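Local coordinates for penicillin binding protein 2X (Streptococcus thermophilus, PDB 5U47) that probably cross-links the peptide side branches of septal peptidoglycan as a division transpeptidase, and is thought to be inactivated by beta-lactams that acylate its active-site serine, at residues R32-I35 with N41-A44; N181-G186 with R610-H615; T221-L226 with A574-S579; Y36-N41 with E257-T262. The protein carries 1 engineered substitution. One frame throughout, in Å; residues are numbered along the deposited sequence.

Interaction 1 of 4, residues R32-I35 with N41-A44; sequences RGTI and NVLA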
loop_
_atom_site.group_PDB
_atom_site.type_symbol
_atom_site.label_atom_id
_atom_site.label_comp_id
_atom_site.label_asym_id
_atom_site.label_seq_id
_atom_site.Cartn_x
_atom_site.Cartn_y
_atom_site.Cartn_z
ATOM N N ARG A 32 0.712 -13.168 16.714
ATOM C CA ARG A 32 0.796 -12.066 15.787
ATOM C C ARG A 32 -0.616 -11.609 15.439
ATOM O O ARG A 32 -1.524 -12.432 15.262
ATOM C CB ARG A 32 1.535 -12.515 14.527
ATOM C CG ARG A 32 1.813 -11.421 13.511
ATOM C CD ARG A 32 2.673 -11.978 12.381
ATOM N NE ARG A 32 3.025 -10.974 11.382
ATOM C CZ ARG A 32 3.993 -10.074 11.526
ATOM N NH1 ARG A 32 4.712 -10.011 12.655
ATOM N NH2 ARG A 32 4.235 -9.212 10.561
ATOM N N GLY A 33 -0.783 -10.300 15.308
ATOM C CA GLY A 33 -2.050 -9.715 14.968
ATOM C C GLY A 33 -2.570 -10.225 13.642
ATOM O O GLY A 33 -1.806 -10.668 12.787
ATOM N N THR A 34 -3.888 -10.185 13.507
ATOM C CA THR A 34 -4.558 -10.610 12.300
ATOM C C THR A 34 -4.701 -9.403 11.394
ATOM O O THR A 34 -4.918 -8.294 11.878
ATOM C CB THR A 34 -5.947 -11.173 12.646
ATOM O OG1 THR A 34 -5.777 -12.372 13.372
ATOM C CG2 THR A 34 -6.780 -11.473 11.412
ATOM N N ILE A 35 -4.592 -9.638 10.090
ATOM C CA ILE A 35 -4.801 -8.613 9.076
ATOM C C ILE A 35 -6.142 -8.926 8.450
ATOM O O ILE A 35 -6.363 -10.063 7.956
ATOM C CB ILE A 35 -3.701 -8.618 7.994
ATOM C CG1 ILE A 35 -2.346 -8.322 8.643
ATOM C CG2 ILE A 35 -4.004 -7.563 6.927
ATOM C CD1 ILE A 35 -1.153 -8.591 7.747
ATOM N N ASN A 41 -13.007 -9.456 7.179
ATOM C CA ASN A 41 -12.682 -10.717 6.492
ATOM C C ASN A 41 -11.205 -10.968 6.698
ATOM O O ASN A 41 -10.385 -10.075 6.458
ATOM C CB ASN A 41 -13.012 -10.639 5.005
ATOM C CG ASN A 41 -14.494 -10.518 4.758
ATOM O OD1 ASN A 41 -15.003 -9.427 4.545
ATOM N ND2 ASN A 41 -15.207 -11.636 4.847
ATOM N N VAL A 42 -10.867 -12.175 7.127
ATOM C CA VAL A 42 -9.471 -12.526 7.440
ATOM C C VAL A 42 -8.601 -12.591 6.185
ATOM O O VAL A 42 -8.972 -13.261 5.203
ATOM C CB VAL A 42 -9.381 -13.858 8.215
ATOM C CG1 VAL A 42 -7.920 -14.270 8.453
ATOM C CG2 VAL A 42 -10.120 -13.752 9.546
ATOM N N LEU A 43 -7.489 -11.847 6.204
ATOM C CA LEU A 43 -6.508 -11.853 5.105
ATOM C C LEU A 43 -5.227 -12.588 5.477
ATOM O O LEU A 43 -4.613 -13.235 4.610
ATOM C CB LEU A 43 -6.162 -10.438 4.639
ATOM C CG LEU A 43 -7.332 -9.534 4.261
ATOM C CD1 LEU A 43 -6.832 -8.193 3.727
ATOM C CD2 LEU A 43 -8.274 -10.214 3.263
ATOM N N ALA A 44 -4.821 -12.465 6.745
ATOM C CA ALA A 44 -3.652 -13.154 7.280
ATOM C C ALA A 44 -3.842 -13.369 8.786
ATOM O O ALA A 44 -4.188 -12.434 9.510
ATOM C CB ALA A 44 -2.360 -12.367 7.034
#

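Interaction 2 of 4, residues N181-G186 with R610-H615; sequences NSLLTG and RQNLVH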
loop_
_atom_site.group_PDB
_atom_site.type_symbol
_atom_site.label_atom_id
_atom_site.label_comp_id
_atom_site.label_asym_id
_atom_site.label_seq_id
_atom_site.Cartn_x
_atom_site.Cartn_y
_atom_site.Cartn_z
ATOM N N ASN A 181 5.111 -4.425 11.097
ATOM C CA ASN A 181 5.615 -5.455 11.982
ATOM C C ASN A 181 5.585 -5.039 13.456
ATOM O O ASN A 181 5.312 -5.872 14.305
ATOM C CB ASN A 181 7.037 -5.836 11.591
ATOM C CG ASN A 181 7.400 -7.218 12.037
ATOM O OD1 ASN A 181 6.864 -8.193 11.530
ATOM N ND2 ASN A 181 8.343 -7.316 12.986
ATOM N N SER A 182 5.835 -3.766 13.751
ATOM C CA SER A 182 5.840 -3.308 15.145
ATOM C C SER A 182 4.466 -3.445 15.765
ATOM O O SER A 182 4.350 -3.914 16.888
ATOM C CB SER A 182 6.334 -1.872 15.274
ATOM O OG SER A 182 7.677 -1.779 14.856
ATOM N N LEU A 183 3.426 -3.053 15.033
ATOM C CA LEU A 183 2.056 -3.186 15.532
ATOM C C LEU A 183 1.583 -4.644 15.584
ATOM O O LEU A 183 0.960 -5.080 16.560
ATOM C CB LEU A 183 1.092 -2.368 14.660
ATOM C CG LEU A 183 1.291 -0.849 14.699
ATOM C CD1 LEU A 183 0.546 -0.158 13.566
ATOM C CD2 LEU A 183 0.830 -0.330 16.039
ATOM N N LEU A 184 1.898 -5.405 14.542
ATOM C CA LEU A 184 1.434 -6.783 14.434
ATOM C C LEU A 184 2.055 -7.725 15.458
ATOM O O LEU A 184 1.425 -8.694 15.845
ATOM C CB LEU A 184 1.700 -7.321 13.034
ATOM C CG LEU A 184 0.801 -6.734 11.950
ATOM C CD1 LEU A 184 1.348 -7.067 10.568
ATOM C CD2 LEU A 184 -0.622 -7.241 12.096
ATOM N N THR A 185 3.285 -7.419 15.867
ATOM C CA THR A 185 4.045 -8.243 16.770
ATOM C C THR A 185 3.691 -7.896 18.190
ATOM O O THR A 185 3.744 -6.732 18.596
ATOM C CB THR A 185 5.559 -8.030 16.568
ATOM O OG1 THR A 185 5.889 -8.312 15.207
ATOM C CG2 THR A 185 6.380 -8.944 17.486
ATOM N N GLY A 186 3.324 -8.901 18.955
ATOM C CA GLY A 186 2.967 -8.648 20.336
ATOM C C GLY A 186 4.216 -8.507 21.193
ATOM O O GLY A 186 5.331 -8.412 20.684
ATOM N N ARG A 610 1.989 7.649 10.425
ATOM C CA ARG A 610 0.798 7.245 9.645
ATOM C C ARG A 610 0.361 5.808 9.920
ATOM O O ARG A 610 -0.830 5.504 9.861
ATOM C CB ARG A 610 0.996 7.443 8.135
ATOM C CG ARG A 610 1.045 8.901 7.759
ATOM C CD ARG A 610 0.759 9.108 6.289
ATOM N NE ARG A 610 0.678 10.530 6.034
ATOM C CZ ARG A 610 1.692 11.322 5.709
ATOM N NH1 ARG A 610 2.925 10.853 5.558
ATOM N NH2 ARG A 610 1.452 12.621 5.536
ATOM N N GLN A 611 1.304 4.922 10.230
ATOM C CA GLN A 611 0.941 3.554 10.630
ATOM C C GLN A 611 0.083 3.566 11.892
ATOM O O GLN A 611 -0.736 2.660 12.113
ATOM C CB GLN A 611 2.192 2.727 10.877
ATOM C CG GLN A 611 2.998 2.515 9.601
ATOM C CD GLN A 611 4.356 1.904 9.843
ATOM O OE1 GLN A 611 4.776 1.728 10.987
ATOM N NE2 GLN A 611 5.059 1.587 8.767
ATOM N N ASN A 612 0.283 4.608 12.704
ATOM C CA ASN A 612 -0.430 4.800 13.944
ATOM C C ASN A 612 -1.581 5.802 13.800
ATOM O O ASN A 612 -2.125 6.279 14.795
ATOM C CB ASN A 612 0.553 5.183 15.064
ATOM C CG ASN A 612 1.488 4.032 15.408
ATOM O OD1 ASN A 612 1.132 3.154 16.211
ATOM N ND2 ASN A 612 2.667 3.998 14.761
ATOM N N LEU A 613 -1.939 6.080 12.556
ATOM C CA LEU A 613 -3.060 6.925 12.202
ATOM C C LEU A 613 -2.938 8.419 12.553
ATOM O O LEU A 613 -3.931 9.145 12.612
ATOM C CB LEU A 613 -4.376 6.308 12.689
ATOM C CG LEU A 613 -4.591 4.851 12.234
ATOM C CD1 LEU A 613 -6.012 4.442 12.534
ATOM C CD2 LEU A 613 -4.332 4.685 10.738
ATOM N N VAL A 614 -1.719 8.876 12.725
ATOM C CA VAL A 614 -1.456 10.294 12.929
ATOM C C VAL A 614 -1.291 10.888 11.524
ATOM O O VAL A 614 -0.973 10.147 10.573
ATOM C CB VAL A 614 -0.200 10.473 13.782
ATOM C CG1 VAL A 614 0.171 11.943 13.936
ATOM C CG2 VAL A 614 -0.436 9.837 15.145
ATOM N N HIS A 615 -1.581 12.185 11.374
ATOM C CA HIS A 615 -1.483 12.871 10.068
ATOM C C HIS A 615 -0.373 13.919 10.165
ATOM O O HIS A 615 -0.637 15.087 10.471
ATOM C CB HIS A 615 -2.803 13.555 9.665
ATOM C CG HIS A 615 -3.931 12.607 9.392
ATOM N ND1 HIS A 615 -5.218 13.045 9.166
ATOM C CD2 HIS A 615 -3.980 11.253 9.358
ATOM C CE1 HIS A 615 -5.998 12.002 8.946
ATOM N NE2 HIS A 615 -5.273 10.903 9.059
HETATM O O HOH W 1 4.119 -0.925 12.858
#

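Interaction 3 of 4, residues T221-L226 with A574-S579; sequences TLSAPL and ATLDTS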
loop_
_atom_site.group_PDB
_atom_site.type_symbol
_atom_site.label_atom_id
_atom_site.label_comp_id
_atom_site.label_asym_id
_atom_site.label_seq_id
_atom_site.Cartn_x
_atom_site.Cartn_y
_atom_site.Cartn_z
ATOM N N THR A 221 -7.970 -1.142 4.351
ATOM C CA THR A 221 -9.050 -0.473 3.630
ATOM C C THR A 221 -9.615 -1.338 2.515
ATOM O O THR A 221 -10.634 -0.991 1.911
ATOM C CB THR A 221 -8.533 0.843 2.995
ATOM O OG1 THR A 221 -7.367 0.559 2.234
ATOM C CG2 THR A 221 -8.204 1.837 4.067
ATOM N N LEU A 222 -8.948 -2.456 2.220
ATOM C CA LEU A 222 -9.382 -3.341 1.131
ATOM C C LEU A 222 -10.779 -3.929 1.340
ATOM O O LEU A 222 -11.212 -4.137 2.451
ATOM C CB LEU A 222 -8.417 -4.512 0.927
ATOM C CG LEU A 222 -6.944 -4.296 0.594
ATOM C CD1 LEU A 222 -6.285 -5.660 0.426
ATOM C CD2 LEU A 222 -6.722 -3.452 -0.646
ATOM N N SER A 223 -11.476 -4.124 0.226
ATOM C CA SER A 223 -12.757 -4.792 0.176
ATOM C C SER A 223 -12.483 -6.152 -0.421
ATOM O O SER A 223 -12.179 -6.245 -1.627
ATOM C CB SER A 223 -13.697 -4.031 -0.735
ATOM O OG SER A 223 -14.866 -4.783 -1.010
ATOM N N ALA A 224 -12.548 -7.204 0.394
ATOM C CA ALA A 224 -12.294 -8.550 -0.136
ATOM C C ALA A 224 -13.123 -8.921 -1.365
ATOM O O ALA A 224 -12.557 -9.459 -2.328
ATOM C CB ALA A 224 -12.385 -9.621 0.955
ATOM N N PRO A 225 -14.450 -8.621 -1.369
ATOM C CA PRO A 225 -15.248 -8.936 -2.563
ATOM C C PRO A 225 -14.744 -8.234 -3.821
ATOM O O PRO A 225 -14.622 -8.855 -4.888
ATOM C CB PRO A 225 -16.662 -8.422 -2.203
ATOM C CG PRO A 225 -16.696 -8.396 -0.706
ATOM C CD PRO A 225 -15.288 -8.157 -0.250
ATOM N N LEU A 226 -14.447 -6.941 -3.702
ATOM C CA LEU A 226 -13.961 -6.182 -4.846
ATOM C C LEU A 226 -12.592 -6.690 -5.269
ATOM O O LEU A 226 -12.323 -6.845 -6.463
ATOM C CB LEU A 226 -13.863 -4.693 -4.522
ATOM C CG LEU A 226 -13.454 -3.804 -5.698
ATOM C CD1 LEU A 226 -14.511 -3.882 -6.783
ATOM C CD2 LEU A 226 -13.256 -2.369 -5.246
ATOM N N ALA A 574 -23.127 0.633 0.276
ATOM C CA ALA A 574 -22.766 0.664 1.697
ATOM C C ALA A 574 -21.766 -0.412 2.144
ATOM O O ALA A 574 -21.325 -0.396 3.291
ATOM C CB ALA A 574 -24.026 0.585 2.554
ATOM N N THR A 575 -21.424 -1.356 1.271
ATOM C CA THR A 575 -20.430 -2.361 1.647
ATOM C C THR A 575 -19.028 -1.742 1.542
ATOM O O THR A 575 -18.139 -2.078 2.336
ATOM C CB THR A 575 -20.535 -3.639 0.790
ATOM O OG1 THR A 575 -21.888 -4.111 0.789
ATOM C CG2 THR A 575 -19.636 -4.736 1.341
ATOM N N LEU A 576 -18.840 -0.840 0.572
ATOM C CA LEU A 576 -17.554 -0.159 0.390
ATOM C C LEU A 576 -17.418 1.107 1.236
ATOM O O LEU A 576 -16.300 1.505 1.566
ATOM C CB LEU A 576 -17.297 0.186 -1.087
ATOM C CG LEU A 576 -16.999 -0.958 -2.055
ATOM C CD1 LEU A 576 -16.827 -0.434 -3.470
ATOM C CD2 LEU A 576 -15.761 -1.707 -1.619
ATOM N N ASP A 577 -18.536 1.761 1.556
ATOM C CA ASP A 577 -18.504 2.958 2.410
ATOM C C ASP A 577 -18.182 2.527 3.839
ATOM O O ASP A 577 -17.256 3.041 4.459
ATOM C CB ASP A 577 -19.860 3.696 2.406
ATOM C CG ASP A 577 -20.261 4.224 1.024
ATOM O OD1 ASP A 577 -19.369 4.565 0.215
ATOM O OD2 ASP A 577 -21.483 4.320 0.763
ATOM N N THR A 578 -18.942 1.557 4.337
ATOM C CA THR A 578 -18.788 1.062 5.701
ATOM C C THR A 578 -17.560 0.179 5.913
ATOM O O THR A 578 -16.982 -0.390 4.978
ATOM C CB THR A 578 -20.019 0.246 6.184
ATOM O OG1 THR A 578 -20.158 -0.956 5.410
ATOM C CG2 THR A 578 -21.300 1.078 6.106
ATOM N N SER A 579 -17.211 0.072 7.185
ATOM C CA SER A 579 -16.123 -0.732 7.660
ATOM C C SER A 579 -16.388 -0.926 9.160
ATOM O O SER A 579 -17.481 -0.604 9.649
ATOM C CB SER A 579 -14.797 0.002 7.426
ATOM O OG SER A 579 -14.804 1.274 8.050
HETATM O O HOH W 2 -16.275 -4.528 1.059
#

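Interaction 4 of 4, residues Y36-N41 with E257-T262; sequences YDRNGN and EILATT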
loop_
_atom_site.group_PDB
_atom_site.type_symbol
_atom_site.label_atom_id
_atom_site.label_comp_id
_atom_site.label_asym_id
_atom_site.label_seq_id
_atom_site.Cartn_x
_atom_site.Cartn_y
_atom_site.Cartn_z
ATOM N N TYR A 36 -7.022 -7.933 8.473
ATOM C CA TYR A 36 -8.376 -8.044 7.952
ATOM C C TYR A 36 -8.630 -7.105 6.781
ATOM O O TYR A 36 -7.875 -6.151 6.537
ATOM C CB TYR A 36 -9.376 -7.629 9.041
ATOM C CG TYR A 36 -9.452 -8.489 10.287
ATOM C CD1 TYR A 36 -10.101 -9.723 10.269
ATOM C CD2 TYR A 36 -8.944 -8.042 11.496
ATOM C CE1 TYR A 36 -10.223 -10.488 11.411
ATOM C CE2 TYR A 36 -9.044 -8.803 12.648
ATOM C CZ TYR A 36 -9.686 -10.027 12.598
ATOM O OH TYR A 36 -9.775 -10.784 13.715
ATOM N N ASP A 37 -9.714 -7.350 6.068
ATOM C CA ASP A 37 -10.159 -6.408 5.101
ATOM C C ASP A 37 -10.985 -5.353 5.916
ATOM O O ASP A 37 -11.071 -5.436 7.156
ATOM C CB ASP A 37 -10.933 -7.063 3.936
ATOM C CG ASP A 37 -12.434 -7.184 4.189
ATOM O OD1 ASP A 37 -12.861 -7.309 5.347
ATOM O OD2 ASP A 37 -13.172 -7.159 3.197
ATOM N N ARG A 38 -11.591 -4.398 5.233
ATOM C CA ARG A 38 -12.302 -3.292 5.904
ATOM C C ARG A 38 -13.520 -3.702 6.748
ATOM O O ARG A 38 -13.935 -2.940 7.623
ATOM C CB ARG A 38 -12.695 -2.220 4.876
ATOM C CG ARG A 38 -13.775 -2.666 3.900
ATOM C CD ARG A 38 -13.973 -1.676 2.775
ATOM N NE ARG A 38 -14.480 -0.384 3.249
ATOM C CZ ARG A 38 -13.771 0.736 3.424
ATOM N NH1 ARG A 38 -12.474 0.813 3.108
ATOM N NH2 ARG A 38 -14.398 1.830 3.859
ATOM N N ASN A 39 -14.059 -4.904 6.499
ATOM C CA ASN A 39 -15.232 -5.413 7.211
ATOM C C ASN A 39 -14.945 -6.651 8.037
ATOM O O ASN A 39 -15.870 -7.387 8.364
ATOM C CB ASN A 39 -16.369 -5.691 6.217
ATOM C CG ASN A 39 -16.986 -4.431 5.682
ATOM O OD1 ASN A 39 -17.329 -3.531 6.441
ATOM N ND2 ASN A 39 -17.154 -4.359 4.388
ATOM N N GLY A 40 -13.672 -6.919 8.335
ATOM C CA GLY A 40 -13.332 -8.065 9.172
ATOM C C GLY A 40 -13.114 -9.418 8.504
ATOM O O GLY A 40 -13.048 -10.421 9.192
ATOM N N ASN A 41 -13.007 -9.456 7.179
ATOM C CA ASN A 41 -12.682 -10.717 6.492
ATOM C C ASN A 41 -11.205 -10.968 6.698
ATOM O O ASN A 41 -10.385 -10.075 6.458
ATOM C CB ASN A 41 -13.012 -10.639 5.005
ATOM C CG ASN A 41 -14.494 -10.518 4.758
ATOM O OD1 ASN A 41 -15.003 -9.427 4.545
ATOM N ND2 ASN A 41 -15.207 -11.636 4.847
ATOM N N GLU A 257 -8.942 6.131 0.362
ATOM C CA GLU A 257 -8.800 4.732 0.787
ATOM C C GLU A 257 -8.553 3.826 -0.395
ATOM O O GLU A 257 -9.249 3.942 -1.418
ATOM C CB GLU A 257 -10.076 4.241 1.471
ATOM C CG GLU A 257 -10.413 4.859 2.813
ATOM C CD GLU A 257 -11.852 4.526 3.181
ATOM O OE1 GLU A 257 -12.776 5.189 2.605
ATOM O OE2 GLU A 257 -12.052 3.585 3.996
ATOM N N ILE A 258 -7.586 2.922 -0.259
ATOM C CA ILE A 258 -7.286 1.932 -1.300
ATOM C C ILE A 258 -8.229 0.728 -1.095
ATOM O O ILE A 258 -8.074 -0.029 -0.148
ATOM C CB ILE A 258 -5.809 1.525 -1.275
ATOM C CG1 ILE A 258 -4.947 2.759 -1.614
ATOM C CG2 ILE A 258 -5.545 0.384 -2.245
ATOM C CD1 ILE A 258 -3.462 2.598 -1.326
ATOM N N LEU A 259 -9.174 0.562 -2.012
ATOM C CA LEU A 259 -10.207 -0.473 -1.921
ATOM C C LEU A 259 -9.797 -1.790 -2.546
ATOM O O LEU A 259 -10.303 -2.838 -2.161
ATOM C CB LEU A 259 -11.501 0.030 -2.541
ATOM C CG LEU A 259 -12.042 1.317 -1.909
ATOM C CD1 LEU A 259 -13.289 1.825 -2.612
ATOM C CD2 LEU A 259 -12.336 1.084 -0.451
ATOM N N ALA A 260 -8.908 -1.736 -3.527
ATOM C CA ALA A 260 -8.381 -2.941 -4.111
ATOM C C ALA A 260 -7.082 -2.634 -4.815
ATOM O O ALA A 260 -6.924 -1.564 -5.402
ATOM C CB ALA A 260 -9.383 -3.551 -5.078
ATOM N N THR A 261 -6.128 -3.555 -4.754
ATOM C CA THR A 261 -4.855 -3.311 -5.421
ATOM C C THR A 261 -4.196 -4.622 -5.777
ATOM O O THR A 261 -4.176 -5.543 -4.976
ATOM C CB THR A 261 -3.925 -2.413 -4.569
ATOM O OG1 THR A 261 -2.773 -2.043 -5.334
ATOM C CG2 THR A 261 -3.506 -3.071 -3.272
ATOM N N THR A 262 -3.671 -4.711 -6.986
ATOM C CA THR A 262 -3.009 -5.922 -7.398
ATOM C C THR A 262 -1.950 -5.656 -8.455
ATOM O O THR A 262 -1.914 -4.583 -9.088
ATOM C CB THR A 262 -4.033 -6.981 -7.901
ATOM O OG1 THR A 262 -3.462 -8.300 -7.801
ATOM C CG2 THR A 262 -4.478 -6.684 -9.329
#

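Interaction 1 of 4, residues R32-I35 with N41-A44
Ile35 and Ala44 face each other as an antiparallel hydrogen-bonded pair, and these two residues bury more surface in the contact than any others. Ile35 N donates to Ala44 O at 2.9 Å in a nearly straight bond (167°) lying in the carbonyl plane. The return half is doubled. Ile35 O takes Leu43 N at 2.7 Å in its carbonyl plane and Ala44 N at 3.1 Å from a slightly tilted position, so one oxygen is gripped by two successive amides. Leu43 and Ala44 thus oppose a single residue, which is a classic beta bulge, and the strand turns a corner there. On the face that carries their side chains, Ile35 CD1 lies 4.0 Å from Ala44 CB. The CG2 branch of Ile35 lies 4.3 Å from Leu43 CB. Thr34 completes the contact. Its CG2, anti to the backbone N (chi1 -67° for OG1), lies 3.4 Å from Ala44 O, and Thr34 CA makes a CA-H...O contact with the same oxygen. Strand 35-36 is held on its other side by parallel strand 217-220. The side chains of Ile35 and Ala44 are covered by Arg142 of strand 134-143 and by helix 175-179, and Leu184 of helix 181-184 also packs on Ile35.

Interaction 2 of 4, residues N181-G186 with R610-H615
Leu183 reaches from the short helix 181-184 to the end of helix 602-611 and makes every direct contact between the two segments. Its CB is directed at the other segment, and CG, the branch point, is anti to the carbonyl carbon (chi1 -65°) and sends its two methyls toward Gln611 and Asn612. There the methyls divide. CD1 lies 3.4 Å from Gln611 O and 4.3 Å from Gln611 CB, while CD2 comes within 3.5 Å of Asn612 OD1, the two side chains crossing at a slant. Both approaches set a methyl against an oxygen and are van der Waals contacts. Gln611 O is buried by the contact and has no hydrogen-bonding partner in the model. A water adds a polar link beside the leucine: it accepts from Leu183 N at 3.1 Å and donates weakly to Gln611 OE1. The amide ends are anchored elsewhere, Gln611 NE2 on Gly387 O and Asn612 ND2 on Thr608 O. Helix 602-611 stops here in a Schellman motif with Leu613, at positive phi, as its C-prime residue, and Leu613 N returns to Arg610 O at 3.0 Å. At the end of the other helix Thr185 OG1 and Thr185 N reach Asn181 O from opposite faces of its plane. The contact joins the dimerisation-domain region to the first PASTA domain. Leu183 also rests on Ile218 of strand 217-220, Leu613 and Val614 lie against Arg450 of strand 448-451, and His615 starts the strand that pairs with strand 641-646.

Interaction 3 of 4, residues T221-L226 with A574-S579
Ser223 meets Leu576 where the loop after strand 217-220 runs into helix 224-241. Its CB stands 3.2 Å from Leu576 CD2, tighter than usual for two carbons and to be read with caution, and its OG is 3.3 Å from the same methyl. Leu576 sends this methyl across from the short helix 574-577 and also packs on Ala569 of helix 558-572. Ser223 is also the N-cap of helix 224-241. With OG anti to the backbone N (chi1 169°), the hydroxyl swings over the helix start and accepts a long, weak bond from Leu226 N (3.5 Å). A water near Ser223 OG donates weakly to Thr575 O, but sits doubtfully close to the hydroxyl. Next, Ala224 N donates to Asp37 OD2, which brings a carboxylate to the same helix end. Leu226, in the first turn of the helix, closes the contact: its CD2 lies 4.4 Å from Leu576 CD1, and Val565 and Leu259 pack around it. The join between the two helices is therefore mainly apolar, with Leu576 fitted between a capping serine and a leucine, while the carboxylate of Asp37 at the helix start would probably be favoured by the helix dipole.

Interaction 4 of 4, residues Y36-N41 with E257-T262
The tight turn after strand 35-36 delivers Arg38 to Glu257, just before strand 258-264, an outermost strand of the five-stranded transpeptidase sheet. Arg38 uses NH1 and NH2 end-on, each 2.9 Å from the single oxygen Glu257 OE2, in a forked salt bridge. That oxygen lies in the guanidinium plane, at its edge, but the two flat groups are 58° apart. Both nitrogens come to OE2 from the same face of the carboxylate, NH1 well above its plane and NH2 on the syn side. Arg38 CG sits between the backbone N and the carbonyl carbon (chi1 69°), and a bend at chi3 turns the guanidinium toward the glutamate. Leu259 CD2 touches Arg38 NH1 at 3.6 Å. The turn belongs to the RGTIYDRNG sequence, which matches the conserved RGxIxDRxG motif near the N-terminus of class B penicillin-binding proteins. It is a type I beta turn from Asp37 to Gly40, closed by Gly40 N to Asp37 O at 3.2 Å. Asp37 OD1 holds the turn, accepting from Asn39 N (2.9 Å, an Asx turn) and from Asn41 N (2.8 Å), which approach from opposite faces of the carboxylate plane. Arg38 has further acceptors in Thr578 O for NE, Thr221 O for NH1 and Asp577 O for NH2, which fix its rotation. Glu257 OE2 also pairs with Lys439 NZ, and OE1 with Thr255 OG1; the two cations would probably keep this buried carboxylate ionised.

How the interactions relate
Interactions 1, 3 and 4 are buried, whereas interaction 2 is only partly buried, its centre about 17 Å from that of interaction 4. Interactions 1 and 4 share Asn41 and the strand-turn-strand unit: the first is a backbone pairing inside the dimerisation-domain region, the second an ion pair leading from it to the transpeptidase domain. The centres of interactions 3 and 4 are only about 6 Å apart, and Arg38 joins them, meeting both segments of interaction 3; yet interaction 3 itself is chiefly apolar. Interaction 2 brings a PASTA domain to helix 181-184 through one leucine and a water, and Arg32 of interaction 1 bonds to Asn181 on that helix.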